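Local coordinates for protein aminotransferase (Streptomyces pactum, PDB 4ZM4) that belongs to the class-III aminotransferases, a family within the large group of pyridoxal-5'-phosphate-dependent proteins, and is found here as a two-chain assembly, at residues 152-155 and 156-159; 347-350 and 351-355; 331-334 and 335-338. The protein carries 1 engineered substitution. All coordinates share one frame; numbering follows the deposited sequence.

Interaction 1: 152-155 and 156-159; sequences GWSE and TVLR. With P3B ((3E,4R,5R)-4,5-dihydroxy-3-{[(Z)-{3-hydroxy-2-methyl-5-[(phosphonooxy)methyl]pyridin-4(1H)-ylidene}methyl]imino}cyclohex-1-ene-1-carboxylic acid), chain H.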
loop_
_atom_site.group_PDB
_atom_site.type_symbol
_atom_site.label_atom_id
_atom_site.label_comp_id
_atom_site.label_asym_id
_atom_site.label_seq_id
_atom_site.Cartn_x
_atom_site.Cartn_y
_atom_site.Cartn_z
ATOM N N GLY B 152 5.120 -3.927 9.860
ATOM C CA GLY B 152 5.338 -3.277 8.582
ATOM C C GLY B 152 6.560 -2.403 8.681
ATOM O O GLY B 152 7.261 -2.422 9.689
ATOM N N TRP B 153 6.793 -1.604 7.648
ATOM C CA TRP B 153 8.075 -0.923 7.498
ATOM C C TRP B 153 7.978 0.587 7.615
ATOM O O TRP B 153 8.895 1.300 7.184
ATOM C CB TRP B 153 8.707 -1.320 6.158
ATOM C CG TRP B 153 7.792 -1.294 4.958
ATOM C CD1 TRP B 153 6.915 -2.242 4.573
ATOM C CD2 TRP B 153 7.694 -0.251 3.986
ATOM N NE1 TRP B 153 6.245 -1.856 3.423
ATOM C CE2 TRP B 153 6.737 -0.643 3.035
ATOM C CE3 TRP B 153 8.356 0.963 3.817
ATOM C CZ2 TRP B 153 6.436 0.124 1.926
ATOM C CZ3 TRP B 153 8.060 1.710 2.747
ATOM C CH2 TRP B 153 7.095 1.303 1.804
ATOM N N SER B 154 6.888 1.088 8.205
ATOM C CA SER B 154 6.755 2.549 8.394
ATOM C C SER B 154 7.834 3.043 9.340
ATOM O O SER B 154 8.380 2.294 10.155
ATOM C CB SER B 154 5.357 2.977 8.864
ATOM O OG SER B 154 5.044 2.412 10.142
ATOM N N GLU B 155 8.103 4.341 9.233
ATOM C CA GLU B 155 9.250 4.976 9.854
ATOM C C GLU B 155 9.336 4.819 11.397
ATOM O O GLU B 155 10.427 4.607 11.899
ATOM C CB GLU B 155 9.267 6.465 9.457
ATOM C CG GLU B 155 10.630 7.132 9.643
ATOM C CD GLU B 155 11.599 6.867 8.499
ATOM O OE1 GLU B 155 12.716 7.395 8.525
ATOM O OE2 GLU B 155 11.216 6.155 7.554
ATOM N N THR B 156 8.203 4.862 12.118
ATOM C CA THR B 156 8.214 4.777 13.600
ATOM C C THR B 156 8.194 3.357 14.172
ATOM O O THR B 156 8.419 3.176 15.377
ATOM C CB THR B 156 7.099 5.653 14.289
ATOM O OG1 THR B 156 5.827 5.003 14.255
ATOM C CG2 THR B 156 6.955 7.042 13.587
ATOM N N VAL B 157 8.026 2.328 13.336
ATOM C CA VAL B 157 8.029 0.934 13.839
ATOM C C VAL B 157 9.063 -0.030 13.249
ATOM O O VAL B 157 9.261 -1.104 13.792
ATOM C CB VAL B 157 6.666 0.249 13.689
ATOM C CG1 VAL B 157 5.623 1.050 14.434
ATOM C CG2 VAL B 157 6.273 0.094 12.215
ATOM N N LEU B 158 9.731 0.337 12.150
ATOM C CA LEU B 158 10.670 -0.604 11.505
ATOM C C LEU B 158 11.945 -0.857 12.318
ATOM O O LEU B 158 12.880 -0.056 12.286
ATOM C CB LEU B 158 11.025 -0.141 10.107
ATOM C CG LEU B 158 11.969 -1.037 9.331
ATOM C CD1 LEU B 158 11.504 -2.496 9.332
ATOM C CD2 LEU B 158 12.120 -0.513 7.905
ATOM N N ARG B 159 11.928 -1.956 13.070
ATOM C CA ARG B 159 13.070 -2.443 13.849
ATOM C C ARG B 159 13.787 -3.581 13.097
ATOM O O ARG B 159 13.240 -4.172 12.167
ATOM C CB ARG B 159 12.623 -2.992 15.229
ATOM C CG ARG B 159 12.246 -1.961 16.296
ATOM C CD ARG B 159 10.741 -1.753 16.554
ATOM N NE ARG B 159 10.011 -2.988 16.805
ATOM C CZ ARG B 159 9.028 -3.546 16.107
ATOM N NH1 ARG B 159 8.531 -3.041 14.999
ATOM N NH2 ARG B 159 8.541 -4.674 16.521
HETATM O OAH P3B H . 3.001 -4.042 4.551
HETATM P PBA P3B H . 2.279 -5.451 4.469
HETATM O OAI P3B H . 3.337 -6.358 3.919
HETATM O OAC P3B H . 1.054 -5.460 3.569
HETATM O OAQ P3B H . 1.981 -5.766 6.085
HETATM C CAM P3B H . 2.940 -5.443 7.143
HETATM C CAV P3B H . 2.695 -6.313 8.177
HETATM C CAL P3B H . 1.995 -5.818 9.268
HETATM N NAP P3B H . 1.693 -6.690 10.306
HETATM C CAU P3B H . 2.061 -8.015 10.257
HETATM C CAA P3B H . 1.789 -8.861 11.298
HETATM C CAW P3B H . 2.761 -8.476 9.231
HETATM O OAE P3B H . 3.094 -9.786 9.245
HETATM C CAX P3B H . 3.084 -7.680 8.131
HETATM C CAJ P3B H . 3.851 -8.215 7.037
HETATM N NAO P3B H . 4.426 -9.464 7.098
HETATM C CAT P3B H . 5.255 -9.939 6.115
HETATM C CAK P3B H . 5.774 -9.184 5.026
HETATM C CAS P3B H . 6.678 -9.677 4.091
HETATM C CAR P3B H . 7.117 -8.910 2.996
HETATM O OAD P3B H . 7.840 -9.380 2.103
HETATM O OAB P3B H . 6.886 -7.730 2.897
HETATM C CAN P3B H . 6.957 -10.986 4.017
HETATM C CAY P3B H . 6.351 -11.944 5.055
HETATM O OAF P3B H . 7.452 -12.830 5.336
HETATM C CAZ P3B H . 5.735 -11.275 6.350
HETATM O OAG P3B H . 4.784 -12.091 7.128
HETATM O O HOH W 1 7.665 -3.469 12.112
#
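In the loop that follows strand 142-146 and lines the P3B pocket, a tight type I turn from Ser154 to Val157 folds the chain back on itself. Its pivot is the carbonyl oxygen Ser154 O, gripped by two backbone donors. Val157 N binds it over 3.2 Å from above the carbonyl plane, while Leu158 N, at 3.1 Å, comes almost straight down the line of the C=O bond.

Two side chains on the returning arm press against the first. Leu158 CG lies anti to its backbone N (chi1 -179°), which lets the branched end reach back, with CD2 3.9 Å from Trp153 CB. Val157 CG2 packs 3.3 Å from Ser154 OG.

Gly152 faces the ligand. Having no side chain, it can adopt a phi of 92° and bring its CA to 3.5 Å from P3B CAM, the methylene that carries the phosphate. Trp153 and Glu155 look instead to the second subunit. The indole stands edge-to-face with His307 of that subunit. The carboxylate of Glu155 is buried and needs a charged partner, which Arg132 of the second subunit supplies in a salt bridge. Thr156 OG1 is hydrogen-bonded to Arg135 of the same chain, and a water lies 2.7 Å from Gly152 O.

Interaction 2: 347-350 and 351-355; sequences DTVR and EVFAT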
loop_
_atom_site.group_PDB
_atom_site.type_symbol
_atom_site.label_atom_id
_atom_site.label_comp_id
_atom_site.label_asym_id
_atom_site.label_seq_id
_atom_site.Cartn_x
_atom_site.Cartn_y
_atom_site.Cartn_z
ATOM N N ASP B 347 0.615 -33.723 13.055
ATOM C CA ASP B 347 0.875 -35.129 13.415
ATOM C C ASP B 347 1.802 -35.813 12.399
ATOM O O ASP B 347 2.762 -36.499 12.767
ATOM C CB ASP B 347 -0.430 -35.940 13.566
ATOM C CG ASP B 347 -1.342 -35.423 14.703
ATOM O OD1 ASP B 347 -0.854 -34.743 15.645
ATOM O OD2 ASP B 347 -2.560 -35.703 14.645
ATOM N N THR B 348 1.532 -35.582 11.121
ATOM C CA THR B 348 2.309 -36.174 10.025
ATOM C C THR B 348 3.762 -35.752 10.045
ATOM O O THR B 348 4.659 -36.584 9.965
ATOM C CB THR B 348 1.713 -35.756 8.676
ATOM O OG1 THR B 348 0.353 -36.193 8.618
ATOM C CG2 THR B 348 2.484 -36.384 7.543
ATOM N N VAL B 349 3.997 -34.453 10.202
ATOM C CA VAL B 349 5.353 -33.916 10.225
ATOM C C VAL B 349 6.113 -34.365 11.465
ATOM O O VAL B 349 7.274 -34.735 11.356
ATOM C CB VAL B 349 5.342 -32.389 10.086
ATOM C CG1 VAL B 349 6.706 -31.787 10.315
ATOM C CG2 VAL B 349 4.822 -32.010 8.705
ATOM N N ARG B 350 5.456 -34.405 12.625
ATOM C CA ARG B 350 6.069 -35.015 13.839
ATOM C C ARG B 350 6.534 -36.477 13.636
ATOM O O ARG B 350 7.645 -36.833 14.023
ATOM C CB ARG B 350 5.112 -34.965 15.044
ATOM C CG ARG B 350 5.178 -33.667 15.826
ATOM C CD ARG B 350 4.435 -33.712 17.171
ATOM N NE ARG B 350 3.968 -32.372 17.533
ATOM C CZ ARG B 350 4.744 -31.377 17.979
ATOM N NH1 ARG B 350 6.046 -31.559 18.186
ATOM N NH2 ARG B 350 4.214 -30.183 18.228
ATOM N N GLU B 351 5.691 -37.306 13.023
ATOM C CA GLU B 351 6.047 -38.695 12.776
ATOM C C GLU B 351 7.273 -38.742 11.856
ATOM O O GLU B 351 8.228 -39.467 12.121
ATOM C CB GLU B 351 4.858 -39.456 12.171
ATOM C CG GLU B 351 5.052 -40.950 11.965
ATOM C CD GLU B 351 3.946 -41.594 11.110
ATOM O OE1 GLU B 351 2.773 -41.137 11.185
ATOM O OE2 GLU B 351 4.250 -42.556 10.345
ATOM N N VAL B 352 7.249 -37.980 10.772
ATOM C CA VAL B 352 8.334 -38.053 9.787
ATOM C C VAL B 352 9.676 -37.689 10.424
ATOM O O VAL B 352 10.675 -38.328 10.153
ATOM C CB VAL B 352 8.032 -37.186 8.547
ATOM C CG1 VAL B 352 9.269 -37.045 7.653
ATOM C CG2 VAL B 352 6.882 -37.794 7.758
ATOM N N PHE B 353 9.695 -36.661 11.262
ATOM C CA PHE B 353 10.931 -36.269 11.960
ATOM C C PHE B 353 11.325 -37.288 13.048
ATOM O O PHE B 353 12.514 -37.532 13.266
ATOM C CB PHE B 353 10.809 -34.847 12.548
ATOM C CG PHE B 353 11.011 -33.750 11.535
ATOM C CD1 PHE B 353 9.996 -33.376 10.669
ATOM C CD2 PHE B 353 12.209 -33.077 11.457
ATOM C CE1 PHE B 353 10.176 -32.363 9.739
ATOM C CE2 PHE B 353 12.388 -32.068 10.533
ATOM C CZ PHE B 353 11.371 -31.714 9.669
ATOM N N ALA B 354 10.335 -37.833 13.752
ATOM C CA ALA B 354 10.584 -38.827 14.800
ATOM C C ALA B 354 11.205 -40.074 14.195
ATOM O O ALA B 354 12.218 -40.565 14.684
ATOM C CB ALA B 354 9.295 -39.172 15.563
ATOM N N THR B 355 10.586 -40.589 13.144
ATOM C CA THR B 355 11.084 -41.776 12.448
ATOM C C THR B 355 12.528 -41.606 11.975
ATOM O O THR B 355 13.317 -42.547 11.998
ATOM C CB THR B 355 10.165 -42.117 11.256
ATOM O OG1 THR B 355 8.833 -42.346 11.735
ATOM C CG2 THR B 355 10.642 -43.357 10.526
#
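The phenyl ring of Phe353 meets the carbonyl oxygen of Val349 at its edge, near the ring plane, with CD1 3.1 Å from Val349 O; this is an i to i+4 contact in the last turns of helix 334-355. Val349 and Phe353 run alongside one another from the same side of the helix. With Val349 CG1 anti to the backbone N (chi1 171°), the methyl is carried toward the C-terminal end, where the ring lies, 3.6 Å from Phe353 CE1. Both residues are apolar and suit this stripe because it is buried: Val349 also rests on Leu439 of helix 429-444 and on Ile362 of strand 360-365, Phe353 on Leu443 of that helix and Val360 of that strand, so the pair fastens the helix to both neighbours.

The backbone beneath is regular alpha helix. Phe353 N donates to Val349 O over 3.1 Å, so this one oxygen takes an amide and has the ring edge beside it. Glu351 N to Asp347 O, Val352 N to Thr348 O and Ala354 N to Arg350 O repeat the pattern, each donor tilted about 20° from the carbonyl plane.

Asp347, Arg350 and Glu351 are exposed and charged, and the small Ala354 is exposed too. Arg350 runs out extended to a salt bridge with Glu346 one turn back. Thr348 OG1 bonds to Tyr344 O, while its side chain touches helix 429-444. At the helix end Thr355 returns its hydroxyl to the chain: Glu351 O accepts both Thr355 N at 2.8 Å and, from above the carbonyl plane, Thr355 OG1 at 3.0 Å.

Interaction 3: 331-334 and 335-338; sequences LPDL and YERL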
loop_
_atom_site.group_PDB
_atom_site.type_symbol
_atom_site.label_atom_id
_atom_site.label_comp_id
_atom_site.label_asym_id
_atom_site.label_seq_id
_atom_site.Cartn_x
_atom_site.Cartn_y
_atom_site.Cartn_z
ATOM N N LEU B 331 -19.764 -20.255 5.883
ATOM C CA LEU B 331 -19.165 -21.571 6.201
ATOM C C LEU B 331 -18.930 -21.675 7.698
ATOM O O LEU B 331 -17.814 -21.458 8.177
ATOM C CB LEU B 331 -17.846 -21.736 5.443
ATOM C CG LEU B 331 -17.944 -21.721 3.906
ATOM C CD1 LEU B 331 -16.534 -21.779 3.303
ATOM C CD2 LEU B 331 -18.774 -22.875 3.370
ATOM N N PRO B 332 -19.990 -21.998 8.447
ATOM C CA PRO B 332 -19.907 -21.873 9.900
ATOM C C PRO B 332 -19.021 -22.924 10.569
ATOM O O PRO B 332 -18.579 -22.703 11.697
ATOM C CB PRO B 332 -21.373 -22.003 10.356
ATOM C CG PRO B 332 -22.034 -22.781 9.279
ATOM C CD PRO B 332 -21.330 -22.427 7.994
ATOM N N ASP B 333 -18.699 -24.007 9.879
ATOM C CA ASP B 333 -17.729 -24.999 10.424
ATOM C C ASP B 333 -16.316 -24.934 9.791
ATOM O O ASP B 333 -15.513 -25.832 9.971
ATOM C CB ASP B 333 -18.316 -26.422 10.308
ATOM C CG ASP B 333 -19.606 -26.592 11.105
ATOM O OD1 ASP B 333 -19.700 -26.067 12.243
ATOM O OD2 ASP B 333 -20.551 -27.204 10.578
ATOM N N LEU B 334 -15.990 -23.827 9.131
ATOM C CA LEU B 334 -14.701 -23.672 8.424
ATOM C C LEU B 334 -13.522 -23.834 9.343
ATOM O O LEU B 334 -12.607 -24.618 9.074
ATOM C CB LEU B 334 -14.638 -22.295 7.748
ATOM C CG LEU B 334 -13.350 -21.934 7.004
ATOM C CD1 LEU B 334 -13.020 -22.923 5.905
ATOM C CD2 LEU B 334 -13.480 -20.523 6.437
ATOM N N TYR B 335 -13.577 -23.127 10.473
ATOM C CA TYR B 335 -12.436 -23.089 11.407
ATOM C C TYR B 335 -12.243 -24.419 12.120
ATOM O O TYR B 335 -11.127 -24.745 12.511
ATOM C CB TYR B 335 -12.540 -21.865 12.340
ATOM C CG TYR B 335 -12.414 -20.605 11.511
ATOM C CD1 TYR B 335 -11.159 -20.078 11.204
ATOM C CD2 TYR B 335 -13.527 -20.013 10.934
ATOM C CE1 TYR B 335 -11.019 -18.939 10.420
ATOM C CE2 TYR B 335 -13.410 -18.887 10.138
ATOM C CZ TYR B 335 -12.143 -18.344 9.883
ATOM O OH TYR B 335 -12.016 -17.206 9.098
ATOM N N GLU B 336 -13.309 -25.219 12.225
ATOM C CA GLU B 336 -13.191 -26.595 12.727
ATOM C C GLU B 336 -12.474 -27.513 11.725
ATOM O O GLU B 336 -11.643 -28.334 12.124
ATOM C CB GLU B 336 -14.559 -27.176 13.064
ATOM C CG GLU B 336 -14.986 -26.895 14.491
ATOM C CD GLU B 336 -16.498 -27.016 14.729
ATOM O OE1 GLU B 336 -17.173 -27.885 14.122
ATOM O OE2 GLU B 336 -17.016 -26.224 15.551
ATOM N N ARG B 337 -12.801 -27.387 10.442
ATOM C CA ARG B 337 -12.130 -28.160 9.415
ATOM C C ARG B 337 -10.670 -27.718 9.228
ATOM O O ARG B 337 -9.800 -28.554 9.021
ATOM C CB ARG B 337 -12.867 -28.039 8.081
ATOM C CG ARG B 337 -13.968 -29.069 7.894
ATOM C CD ARG B 337 -15.127 -28.634 6.990
ATOM N NE ARG B 337 -14.813 -27.624 5.975
ATOM C CZ ARG B 337 -15.620 -26.616 5.634
ATOM N NH1 ARG B 337 -16.776 -26.422 6.237
ATOM N NH2 ARG B 337 -15.234 -25.763 4.692
ATOM N N LEU B 338 -10.413 -26.409 9.282
ATOM C CA LEU B 338 -9.032 -25.898 9.208
ATOM C C LEU B 338 -8.218 -26.464 10.342
ATOM O O LEU B 338 -7.055 -26.778 10.166
ATOM C CB LEU B 338 -9.001 -24.354 9.231
ATOM C CG LEU B 338 -9.593 -23.670 7.985
ATOM C CD1 LEU B 338 -9.818 -22.190 8.229
ATOM C CD2 LEU B 338 -8.721 -23.863 6.758
HETATM O O HOH W 2 -15.892 -23.146 12.803
HETATM O O HOH W 3 -19.167 -25.203 6.909
#
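Leu334 is the hub of this contact, meeting three side chains of the following residues. Its CG lies 3.7 Å from Leu338 CD1, one helical turn on, the two leucines meeting at a slant. The same CG sits over one face of the Tyr335 ring, with CD2 4.0 Å from Tyr335 CE2. On a further flank the Arg337 chain, bent at chi3 (26°), folds back and spreads its guanidinium across the backbone, with Leu334 CA 4.0 Å above the plane and offset toward the rim.

A water lies in that guanidinium plane, at the edge. It accepts from Asp333 N and, more weakly, from Arg337 NH1 at 2.8 Å, tying the arginine to the start of the helix. A second water takes a weak bond from Tyr335 N and donates to Pro332 O.

Asp333 and Glu336 reach outward together, their carboxylate planes 25° apart and Asp333 OD1 3.6 Å from Glu336 OE1. Two like charges so near would tend to raise the affinity of one for a proton, though both lie at the exposed surface and near the amino end of a helix, which would probably ease the cost.

Farther out, leucine suits position 334 because it is buried, also touching Phe72, while Leu338 meets Thr367 and Thr425. Tyr335 sends its hydroxyl to Phe257 O, fixing the ring at its far end.

The backbone places these residues. Leu334 N bonds to Leu331 O across a type I beta turn whose second position suits Pro332. Asp333 O then accepts from Arg337 N, and Leu334 O from Leu338 N at 2.8 Å. Asp333 occupies the N-cap without a capping bond from its side chain: this is a beta turn leading into the first turn of helix 334-355.

Along the chain the contacts come in series, none nesting or crossing: interaction 1 first, then interaction 3, then interaction 2. Only residues 152-159 turn within a loop, the one between strands 142-146 and 190-193 of the seven-stranded sheet, joining the ligand pocket to the subunit interface. Residues 331-338 are a turn leading from helix 315-329 into helix 334-355, setting its start against the loops that carry Phe72, Phe257 and Thr367. Residues 347-355 are successive turns of that helix, meeting strand 360-365 and helix 429-444; the centres of interactions 2 and 3 lie about 25 Å apart. Both lie across the chain's centre from interaction 1, whose centre is about 34 Å from that of interaction 3.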